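Local structure of diaminopimelate decarboxylase (Methanocaldococcus jannaschii, 1TUF) at residues K52-E57 / T274-K279; G300-K305 / L379-V384; D326-A331 / M391-N396. The protein catalyses the pyridoxal 5'-phosphate-dependent decarboxylation of meso-diaminopimelate to L-lysine, the final step of lysine biosynthesis through the diaminopimelate pathway, and works as a homodimer. All coordinates share one frame; numbering follows the deposited sequence.

Interaction 1: residues K52-E57 / T274-K279; sequences KRWEEE and TMLKYK
Trp54 and Met275 form the apolar heart of this contact. The Met275 side chain, folded back at chi2 (-85°) and chi3 (-88°), brings its methyl to the benzene half of the indole, with CE 3.4 Å from Trp54 CH2, and crosses the indole at about a right angle. Met275 CB lies 3.7 Å from Trp54 CZ3, while the sulfur makes an oblique Met-aromatic contact, SD standing 5.3 Å from the centre of the six-membered ring. Beside it Leu276 runs past the indole in the opposite direction, and its CD2 is 4.1 Å from Trp54 CZ3.

The polar pairing nearest the contact lies within residues 52-57. Arg53 and Glu57 are joined by a salt bridge, Arg53 NE giving a hydrogen bond of 2.7 Å to Glu57 OE2. The acceptor is met on its syn side and lies nearly in the guanidinium plane, which should restrict rotation of both groups. Leu276 CD1 fits against this ion pair, 3.5 Å from Arg53 NH2 and 3.7 Å from Glu57 OE1; the leucine thus sets one methyl against charge and the other against the indole. Arg53 NH2 also gives a hydrogen bond to Asn273 OD1, just before Thr274 on the same helix as Met275 and Leu276.

Plain packing on the outside of the pyridoxal-binding TIM barrel, away from the annotated sites, the contact joins the short helix 54-57 to the C-terminal end of helix 264-276. Trp54 and Met275 both reach Leu287 of barrel strand 286-289 beneath, and Thr274 and Tyr278 pack on the adjacent helix 218-236.

Interaction 2: residues G300-K305 / L379-V384; sequences GYLLGK and LAIFDV
Gly300 O accepts the backbone N-H of Val384 at 3.0 Å in a nearly straight bond, with an N-H...O angle of 174°. The donor stands well above the carbonyl plane, at a point where the chain bends away from straight strand pairing and Asp383 takes up positive phi and psi. Beyond this point the pairing becomes regular. Leu302 and Ile381 exchange two backbone bonds, N to O in each direction and both 3.0 Å long, and Gly304 and Leu379 form the next hydrogen-bonded pair. Between them Leu303 and Ala380 make a non-hydrogen-bonded pair, in which Leu303 CD2 lies 3.7 Å from Ala380 CB.

This is antiparallel pairing of strand 300-311 with strand 378-381 in the mixed sheet of the beta domain that accompanies the TIM barrel in this decarboxylase family. Strand 32-36 pairs with the other edge of 300-311 through Tyr301 and Leu303, and strand 339-341 flanks 378-381.

Side chains add a T-shaped pair where the regular strand gives way. Tyr301 presents its CD2-CE2 edge to one face of Phe382, the planes at 79° and CE2 3.9 Å from Phe382 CD2. The tyrosine is carried there by a CG anti to its carbonyl carbon (chi1 -56°), which turns the ring back along the strand. Phe382 also meets the rings of His338 and Phe14. On the side of Leu302 and Ile381, Val384 closes over the start of strand 300-311: its CG2, set between the backbone N and the carbonyl carbon, comes 3.3 Å from Gly300 O. The carboxylate of Asp383 forms a salt bridge with Lys257.

Interaction 3: residues D326-A331 / M391-N396; sequences DMMRPA and MANNYN. With AZ1 (azelaic acid), chain C.
The substrate pocket borders this contact, in which the loop leading into helix 329-333 packs under loop 391-396: Met328 points toward the second loop, while the side chain of the next residue, Arg329, ends at the ligand. Met328 CG lies 3.4 Å from the carbonyl O of Met391, and the chain, bent at both chi2 (-74°) and chi3 (-79°), then folds along the loop to bring its sulfur to Asn393, whose side chain it crosses at about a right angle. Met391 returns the contact more loosely, its CE 4.4 Å from Met328 CB. At the other end Ala392 CB rests 3.5 Å from Asp326 O.

Arg329, in the ligand pocket and inferred to bind substrate, reaches the azelaic acid with a chain extended from CG to NE. Its guanidinium meets one carboxylate oxygen edge-on: NE gives a hydrogen bond of 2.6 Å to OXT of the ligand, at an N-H...O angle of 152°, and NH2 adds a weak one to the same atom at 3.3 Å. The other oxygen of that carboxylate lies over the aliphatic stem, O being 3.2 Å from Arg329 CG. A cation-pi contact with Tyr255 should limit rotation of the guanidinium, and Arg293 lies close by, consistent with a positively charged recess for a carboxylate.

Loop 391-396 also faces the second subunit of the homodimer, where Met391 packs on Tyr395 of the neighbouring subunit and Asn393 on Ala392 of that subunit, while Asn396 O accepts a hydrogen bond from Ser91 OG of the same neighbouring chain. Within its own subunit Tyr395 OH is bonded to Glu359, another residue inferred to bind substrate.

How the interactions relate
Interactions 2 and 3 are neighbours, their centres about 14 Å apart, and they alternate along the chain. Met327 joins them: its CE lies 3.4 Å from Ile381 CD1 and its CB 3.6 Å from Leu302 CD2, so the residue before Met328 packs on the sheet of interaction 2. Interaction 3 binds the azelaic acid directly through Arg329; interaction 2 stands one step back, with the side chain of Asp383 about 9 Å from the ligand. Interaction 1 lies on the other side of the chain's centre, its centre about 39 Å from that of interaction 2 and about 42 Å from that of interaction 3, on the outer surface of the barrel.

Interaction 1: residues K52-E57 / T274-K279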
loop_
_atom_site.group_PDB
_atom_site.type_symbol
_atom_site.label_atom_id
_atom_site.label_comp_id
_atom_site.label_asym_id
_atom_site.label_seq_id
_atom_site.Cartn_x
_atom_site.Cartn_y
_atom_site.Cartn_z
ATOM N N LYS A 52 -32.505 -16.661 0.168
ATOM C CA LYS A 52 -33.477 -17.271 1.078
ATOM C C LYS A 52 -34.046 -18.544 0.480
ATOM O O LYS A 52 -34.580 -19.400 1.186
ATOM C CB LYS A 52 -34.620 -16.303 1.394
ATOM C CG LYS A 52 -34.351 -15.386 2.587
ATOM C CD LYS A 52 -35.521 -14.427 2.829
ATOM C CE LYS A 52 -35.231 -13.470 3.977
ATOM N NZ LYS A 52 -36.305 -12.449 4.132
ATOM N N ARG A 53 -33.917 -18.658 -0.833
ATOM C CA ARG A 53 -34.403 -19.814 -1.552
ATOM C C ARG A 53 -33.687 -21.094 -1.116
ATOM O O ARG A 53 -34.240 -22.191 -1.222
ATOM C CB ARG A 53 -34.213 -19.588 -3.052
ATOM C CG ARG A 53 -34.651 -20.747 -3.917
ATOM C CD ARG A 53 -34.293 -20.494 -5.369
ATOM N NE ARG A 53 -34.324 -21.726 -6.144
ATOM C CZ ARG A 53 -33.828 -21.850 -7.369
ATOM N NH1 ARG A 53 -33.260 -20.809 -7.963
ATOM N NH2 ARG A 53 -33.891 -23.020 -7.995
ATOM N N TRP A 54 -32.467 -20.953 -0.608
ATOM C CA TRP A 54 -31.688 -22.112 -0.187
ATOM C C TRP A 54 -32.189 -22.784 1.096
ATOM O O TRP A 54 -32.033 -23.994 1.269
ATOM C CB TRP A 54 -30.213 -21.720 -0.032
ATOM C CG TRP A 54 -29.329 -22.880 0.279
ATOM C CD1 TRP A 54 -28.765 -23.179 1.479
ATOM C CD2 TRP A 54 -28.943 -23.926 -0.619
ATOM N NE1 TRP A 54 -28.047 -24.350 1.390
ATOM C CE2 TRP A 54 -28.142 -24.830 0.112
ATOM C CE3 TRP A 54 -29.198 -24.189 -1.970
ATOM C CZ2 TRP A 54 -27.589 -25.980 -0.464
ATOM C CZ3 TRP A 54 -28.651 -25.328 -2.543
ATOM C CH2 TRP A 54 -27.854 -26.212 -1.788
ATOM N N GLU A 55 -32.781 -22.002 1.995
ATOM C CA GLU A 55 -33.294 -22.550 3.250
ATOM C C GLU A 55 -34.777 -22.879 3.092
ATOM O O GLU A 55 -35.564 -22.758 4.029
ATOM C CB GLU A 55 -33.103 -21.551 4.405
ATOM C CG GLU A 55 -33.306 -22.166 5.801
ATOM C CD GLU A 55 -33.177 -21.154 6.938
ATOM O OE1 GLU A 55 -34.053 -20.265 7.056
ATOM O OE2 GLU A 55 -32.198 -21.248 7.716
ATOM N N GLU A 56 -35.159 -23.280 1.888
ATOM C CA GLU A 56 -36.539 -23.635 1.624
ATOM C C GLU A 56 -36.522 -24.961 0.890
ATOM O O GLU A 56 -37.214 -25.911 1.264
ATOM C CB GLU A 56 -37.223 -22.569 0.761
ATOM C CG GLU A 56 -37.109 -21.149 1.307
ATOM C CD GLU A 56 -37.899 -20.133 0.493
ATOM O OE1 GLU A 56 -37.893 -20.225 -0.755
ATOM O OE2 GLU A 56 -38.520 -19.235 1.100
ATOM N N GLU A 57 -35.696 -25.030 -0.145
ATOM C CA GLU A 57 -35.603 -26.240 -0.935
ATOM C C GLU A 57 -34.607 -27.244 -0.379
ATOM O O GLU A 57 -34.500 -28.363 -0.881
ATOM C CB GLU A 57 -35.242 -25.887 -2.376
ATOM C CG GLU A 57 -36.270 -25.002 -3.055
ATOM C CD GLU A 57 -35.970 -24.797 -4.526
ATOM O OE1 GLU A 57 -35.862 -25.810 -5.257
ATOM O OE2 GLU A 57 -35.838 -23.629 -4.953
ATOM N N THR A 274 -27.233 -24.705 -9.864
ATOM C CA THR A 274 -26.111 -25.624 -10.061
ATOM C C THR A 274 -26.007 -26.621 -8.916
ATOM O O THR A 274 -25.803 -27.823 -9.128
ATOM C CB THR A 274 -24.790 -24.866 -10.158
ATOM O OG1 THR A 274 -24.871 -23.911 -11.222
ATOM C CG2 THR A 274 -23.649 -25.831 -10.433
ATOM N N MET A 275 -26.132 -26.098 -7.702
ATOM C CA MET A 275 -26.072 -26.899 -6.487
ATOM C C MET A 275 -27.144 -27.990 -6.508
ATOM O O MET A 275 -26.852 -29.181 -6.344
ATOM C CB MET A 275 -26.292 -25.991 -5.271
ATOM C CG MET A 275 -25.141 -25.049 -4.953
ATOM S SD MET A 275 -23.899 -25.876 -3.947
ATOM C CE MET A 275 -24.539 -25.567 -2.282
ATOM N N LEU A 276 -28.386 -27.562 -6.718
ATOM C CA LEU A 276 -29.532 -28.460 -6.748
ATOM C C LEU A 276 -29.363 -29.662 -7.687
ATOM O O LEU A 276 -29.838 -30.758 -7.387
ATOM C CB LEU A 276 -30.798 -27.663 -7.098
ATOM C CG LEU A 276 -31.204 -26.605 -6.055
ATOM C CD1 LEU A 276 -32.423 -25.810 -6.529
ATOM C CD2 LEU A 276 -31.496 -27.289 -4.733
ATOM N N LYS A 277 -28.671 -29.471 -8.805
ATOM C CA LYS A 277 -28.455 -30.569 -9.745
ATOM C C LYS A 277 -27.736 -31.748 -9.097
ATOM O O LYS A 277 -27.481 -32.756 -9.754
ATOM C CB LYS A 277 -27.645 -30.100 -10.952
ATOM C CG LYS A 277 -28.288 -28.989 -11.751
ATOM C CD LYS A 277 -27.431 -28.623 -12.962
ATOM C CE LYS A 277 -28.076 -27.504 -13.785
ATOM N NZ LYS A 277 -27.382 -27.301 -15.097
ATOM N N TYR A 278 -27.406 -31.629 -7.813
ATOM C CA TYR A 278 -26.715 -32.707 -7.105
ATOM C C TYR A 278 -27.567 -33.145 -5.921
ATOM O O TYR A 278 -27.116 -33.888 -5.042
ATOM C CB TYR A 278 -25.332 -32.242 -6.613
ATOM C CG TYR A 278 -24.368 -31.860 -7.722
ATOM C CD1 TYR A 278 -24.608 -30.743 -8.528
ATOM C CD2 TYR A 278 -23.232 -32.637 -7.991
ATOM C CE1 TYR A 278 -23.749 -30.407 -9.578
ATOM C CE2 TYR A 278 -22.362 -32.311 -9.043
ATOM C CZ TYR A 278 -22.629 -31.195 -9.833
ATOM O OH TYR A 278 -21.797 -30.867 -10.882
ATOM N N LYS A 279 -28.811 -32.681 -5.915
ATOM C CA LYS A 279 -29.750 -32.997 -4.847
ATOM C C LYS A 279 -29.818 -34.499 -4.587
ATOM O O LYS A 279 -30.144 -34.937 -3.486
ATOM C CB LYS A 279 -31.143 -32.470 -5.212
ATOM C CG LYS A 279 -32.172 -32.599 -4.104
ATOM C CD LYS A 279 -33.481 -31.937 -4.495
ATOM C CE LYS A 279 -34.506 -32.047 -3.375
ATOM N NZ LYS A 279 -35.810 -31.416 -3.743
#

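Interaction 2: residues G300-K305 / L379-V384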
loop_
_atom_site.group_PDB
_atom_site.type_symbol
_atom_site.label_atom_id
_atom_site.label_comp_id
_atom_site.label_asym_id
_atom_site.label_seq_id
_atom_site.Cartn_x
_atom_site.Cartn_y
_atom_site.Cartn_z
ATOM N N GLY A 300 -19.035 3.425 0.598
ATOM C CA GLY A 300 -18.037 4.413 0.957
ATOM C C GLY A 300 -17.723 5.486 -0.062
ATOM O O GLY A 300 -17.615 5.225 -1.257
ATOM N N TYR A 301 -17.578 6.709 0.423
ATOM C CA TYR A 301 -17.234 7.829 -0.427
ATOM C C TYR A 301 -16.058 8.547 0.241
ATOM O O TYR A 301 -15.989 8.631 1.473
ATOM C CB TYR A 301 -18.444 8.762 -0.580
ATOM C CG TYR A 301 -19.664 8.039 -1.112
ATOM C CD1 TYR A 301 -20.476 7.280 -0.262
ATOM C CD2 TYR A 301 -19.958 8.042 -2.477
ATOM C CE1 TYR A 301 -21.544 6.535 -0.756
ATOM C CE2 TYR A 301 -21.025 7.298 -2.984
ATOM C CZ TYR A 301 -21.813 6.546 -2.120
ATOM O OH TYR A 301 -22.857 5.802 -2.626
ATOM N N LEU A 302 -15.112 9.030 -0.558
ATOM C CA LEU A 302 -13.963 9.735 0.003
ATOM C C LEU A 302 -14.040 11.181 -0.434
ATOM O O LEU A 302 -14.071 11.480 -1.625
ATOM C CB LEU A 302 -12.642 9.106 -0.476
ATOM C CG LEU A 302 -11.307 9.722 -0.012
ATOM C CD1 LEU A 302 -11.218 9.738 1.505
ATOM C CD2 LEU A 302 -10.173 8.920 -0.600
ATOM N N LEU A 303 -14.091 12.085 0.528
ATOM C CA LEU A 303 -14.169 13.495 0.190
ATOM C C LEU A 303 -12.807 14.148 0.321
ATOM O O LEU A 303 -12.076 13.893 1.281
ATOM C CB LEU A 303 -15.164 14.206 1.104
ATOM C CG LEU A 303 -16.539 13.553 1.264
ATOM C CD1 LEU A 303 -17.401 14.481 2.112
ATOM C CD2 LEU A 303 -17.185 13.290 -0.088
ATOM N N GLY A 304 -12.475 14.993 -0.652
ATOM C CA GLY A 304 -11.196 15.682 -0.638
ATOM C C GLY A 304 -11.303 17.098 -1.176
ATOM O O GLY A 304 -11.786 17.303 -2.283
ATOM N N LYS A 305 -10.842 18.072 -0.400
ATOM C CA LYS A 305 -10.903 19.468 -0.815
ATOM C C LYS A 305 -9.810 19.780 -1.837
ATOM O O LYS A 305 -8.685 19.279 -1.739
ATOM C CB LYS A 305 -10.753 20.378 0.408
ATOM C CG LYS A 305 -11.143 21.825 0.176
ATOM C CD LYS A 305 -10.812 22.667 1.401
ATOM C CE LYS A 305 -11.506 24.029 1.381
ATOM N NZ LYS A 305 -12.996 23.935 1.508
ATOM N N LEU A 379 -14.409 17.463 -3.892
ATOM C CA LEU A 379 -14.698 16.419 -4.849
ATOM C C LEU A 379 -15.051 15.163 -4.063
ATOM O O LEU A 379 -14.710 15.044 -2.883
ATOM C CB LEU A 379 -13.482 16.169 -5.751
ATOM C CG LEU A 379 -12.949 17.378 -6.537
ATOM C CD1 LEU A 379 -11.803 16.943 -7.431
ATOM C CD2 LEU A 379 -14.068 17.982 -7.380
ATOM N N ALA A 380 -15.748 14.232 -4.705
ATOM C CA ALA A 380 -16.120 12.993 -4.035
ATOM C C ALA A 380 -15.785 11.800 -4.903
ATOM O O ALA A 380 -16.118 11.774 -6.085
ATOM C CB ALA A 380 -17.600 12.998 -3.720
ATOM N N ILE A 381 -15.112 10.815 -4.331
ATOM C CA ILE A 381 -14.788 9.632 -5.101
ATOM C C ILE A 381 -15.655 8.477 -4.597
ATOM O O ILE A 381 -15.729 8.213 -3.400
ATOM C CB ILE A 381 -13.283 9.301 -5.005
ATOM C CG1 ILE A 381 -12.987 8.003 -5.745
ATOM C CG2 ILE A 381 -12.865 9.184 -3.575
ATOM C CD1 ILE A 381 -11.502 7.754 -5.940
ATOM N N PHE A 382 -16.312 7.801 -5.532
ATOM C CA PHE A 382 -17.228 6.708 -5.226
ATOM C C PHE A 382 -16.612 5.328 -4.993
ATOM O O PHE A 382 -15.487 5.027 -5.412
ATOM C CB PHE A 382 -18.263 6.563 -6.359
ATOM C CG PHE A 382 -19.286 7.679 -6.429
ATOM C CD1 PHE A 382 -18.932 8.996 -6.165
ATOM C CD2 PHE A 382 -20.599 7.410 -6.825
ATOM C CE1 PHE A 382 -19.864 10.033 -6.296
ATOM C CE2 PHE A 382 -21.542 8.440 -6.961
ATOM C CZ PHE A 382 -21.173 9.749 -6.696
ATOM N N ASP A 383 -17.382 4.496 -4.303
ATOM C CA ASP A 383 -17.019 3.122 -4.061
ATOM C C ASP A 383 -15.662 2.884 -3.426
ATOM O O ASP A 383 -14.838 2.134 -3.949
ATOM C CB ASP A 383 -17.146 2.393 -5.396
ATOM C CG ASP A 383 -18.443 2.760 -6.127
ATOM O OD1 ASP A 383 -19.521 2.330 -5.658
ATOM O OD2 ASP A 383 -18.388 3.493 -7.148
ATOM N N VAL A 384 -15.438 3.501 -2.274
ATOM C CA VAL A 384 -14.165 3.325 -1.599
ATOM C C VAL A 384 -14.349 2.555 -0.296
ATOM O O VAL A 384 -13.415 2.414 0.493
ATOM C CB VAL A 384 -13.492 4.701 -1.349
ATOM C CG1 VAL A 384 -13.195 5.374 -2.701
ATOM C CG2 VAL A 384 -14.397 5.608 -0.520
#

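Interaction 3: residues D326-A331 / M391-N396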
loop_
_atom_site.group_PDB
_atom_site.type_symbol
_atom_site.label_atom_id
_atom_site.label_comp_id
_atom_site.label_asym_id
_atom_site.label_seq_id
_atom_site.Cartn_x
_atom_site.Cartn_y
_atom_site.Cartn_z
ATOM N N ASP A 326 -4.333 7.470 1.491
ATOM C CA ASP A 326 -5.683 7.360 2.042
ATOM C C ASP A 326 -6.482 6.274 1.329
ATOM O O ASP A 326 -7.218 5.516 1.960
ATOM C CB ASP A 326 -6.440 8.681 1.898
ATOM C CG ASP A 326 -5.727 9.846 2.552
ATOM O OD1 ASP A 326 -5.344 9.733 3.735
ATOM O OD2 ASP A 326 -5.563 10.891 1.875
ATOM N N MET A 327 -6.335 6.209 0.009
ATOM C CA MET A 327 -7.059 5.238 -0.812
ATOM C C MET A 327 -6.110 4.797 -1.933
ATOM O O MET A 327 -5.874 5.527 -2.889
ATOM C CB MET A 327 -8.320 5.918 -1.363
ATOM C CG MET A 327 -9.505 5.007 -1.572
ATOM S SD MET A 327 -9.352 4.069 -3.075
ATOM C CE MET A 327 -10.035 5.234 -4.255
ATOM N N MET A 328 -5.571 3.593 -1.796
ATOM C CA MET A 328 -4.594 3.041 -2.728
ATOM C C MET A 328 -5.054 2.454 -4.056
ATOM O O MET A 328 -4.249 2.324 -4.979
ATOM C CB MET A 328 -3.773 1.975 -1.999
ATOM C CG MET A 328 -2.874 2.514 -0.892
ATOM S SD MET A 328 -1.420 3.378 -1.539
ATOM C CE MET A 328 -0.354 1.984 -1.965
ATOM N N ARG A 329 -6.327 2.109 -4.169
ATOM C CA ARG A 329 -6.828 1.477 -5.390
ATOM C C ARG A 329 -6.392 2.089 -6.747
ATOM O O ARG A 329 -5.807 1.392 -7.581
ATOM C CB ARG A 329 -8.355 1.350 -5.302
ATOM C CG ARG A 329 -8.963 0.454 -6.359
ATOM C CD ARG A 329 -10.364 -0.040 -5.974
ATOM N NE ARG A 329 -10.818 -1.041 -6.936
ATOM C CZ ARG A 329 -11.316 -0.758 -8.136
ATOM N NH1 ARG A 329 -11.447 0.505 -8.524
ATOM N NH2 ARG A 329 -11.636 -1.740 -8.968
ATOM N N PRO A 330 -6.660 3.385 -6.988
ATOM C CA PRO A 330 -6.262 3.993 -8.263
ATOM C C PRO A 330 -4.780 3.833 -8.609
ATOM O O PRO A 330 -4.434 3.299 -9.659
ATOM C CB PRO A 330 -6.657 5.458 -8.085
ATOM C CG PRO A 330 -7.846 5.366 -7.194
ATOM C CD PRO A 330 -7.393 4.355 -6.163
ATOM N N ALA A 331 -3.907 4.296 -7.723
ATOM C CA ALA A 331 -2.466 4.223 -7.944
ATOM C C ALA A 331 -1.892 2.810 -8.044
ATOM O O ALA A 331 -0.919 2.580 -8.766
ATOM C CB ALA A 331 -1.738 4.993 -6.839
ATOM N N MET A 391 -6.429 -0.573 3.225
ATOM C CA MET A 391 -5.119 -0.612 2.586
ATOM C C MET A 391 -4.411 0.733 2.710
ATOM O O MET A 391 -3.376 0.951 2.097
ATOM C CB MET A 391 -5.248 -0.988 1.108
ATOM C CG MET A 391 -5.939 -2.319 0.881
ATOM S SD MET A 391 -5.570 -3.009 -0.746
ATOM C CE MET A 391 -6.175 -1.684 -1.884
ATOM N N ALA A 392 -4.979 1.628 3.511
ATOM C CA ALA A 392 -4.418 2.954 3.715
ATOM C C ALA A 392 -3.129 2.884 4.539
ATOM O O ALA A 392 -2.944 1.969 5.356
ATOM C CB ALA A 392 -5.443 3.845 4.412
ATOM N N ASN A 393 -2.255 3.871 4.344
ATOM C CA ASN A 393 -0.979 3.905 5.046
ATOM C C ASN A 393 -0.486 5.335 5.295
ATOM O O ASN A 393 -1.218 6.302 5.075
ATOM C CB ASN A 393 0.054 3.160 4.219
ATOM C CG ASN A 393 0.101 3.668 2.811
ATOM O OD1 ASN A 393 -0.284 2.963 1.881
ATOM N ND2 ASN A 393 0.535 4.921 2.637
ATOM N N ASN A 394 0.774 5.450 5.727
ATOM C CA ASN A 394 1.386 6.740 6.030
ATOM C C ASN A 394 2.471 7.156 5.048
ATOM O O ASN A 394 3.353 7.956 5.379
ATOM C CB ASN A 394 1.972 6.725 7.443
ATOM C CG ASN A 394 0.901 6.626 8.518
ATOM O OD1 ASN A 394 -0.117 7.330 8.470
ATOM N ND2 ASN A 394 1.131 5.768 9.503
ATOM N N TYR A 395 2.404 6.621 3.837
ATOM C CA TYR A 395 3.384 6.955 2.819
ATOM C C TYR A 395 3.477 8.472 2.712
ATOM O O TYR A 395 2.458 9.180 2.787
ATOM C CB TYR A 395 2.975 6.333 1.488
ATOM C CG TYR A 395 4.005 6.499 0.406
ATOM C CD1 TYR A 395 5.379 6.401 0.693
ATOM C CD2 TYR A 395 3.614 6.727 -0.916
ATOM C CE1 TYR A 395 6.335 6.524 -0.313
ATOM C CE2 TYR A 395 4.556 6.851 -1.928
ATOM C CZ TYR A 395 5.913 6.745 -1.625
ATOM O OH TYR A 395 6.822 6.822 -2.648
ATOM N N ASN A 396 4.701 8.964 2.532
ATOM C CA ASN A 396 4.985 10.402 2.474
ATOM C C ASN A 396 4.658 11.023 3.822
ATOM O O ASN A 396 4.241 12.180 3.882
ATOM C CB ASN A 396 4.148 11.117 1.421
ATOM C CG ASN A 396 4.670 10.921 0.013
ATOM O OD1 ASN A 396 4.577 11.827 -0.822
ATOM N ND2 ASN A 396 5.200 9.740 -0.268
HETATM C C AZ1 C . -9.048 -3.578 -5.814
HETATM C C2 AZ1 C . -8.746 -4.870 -5.044
HETATM C C3 AZ1 C . -7.933 -5.625 -3.987
HETATM C C4 AZ1 C . -8.000 -7.075 -3.499
HETATM C C5 AZ1 C . -8.867 -8.164 -4.120
HETATM C C6 AZ1 C . -8.291 -9.583 -4.123
HETATM C C7 AZ1 C . -7.558 -10.357 -5.229
HETATM C C8 AZ1 C . -6.734 -11.620 -4.973
HETATM C C9 AZ1 C . -7.523 -12.861 -4.601
HETATM O OXT AZ1 C . -10.023 -3.533 -6.758
HETATM O O AZ1 C . -8.396 -2.563 -5.569
HETATM O O2 AZ1 C . -8.391 -13.384 -5.530
HETATM O OXT2 AZ1 C . -7.350 -13.333 -3.465
#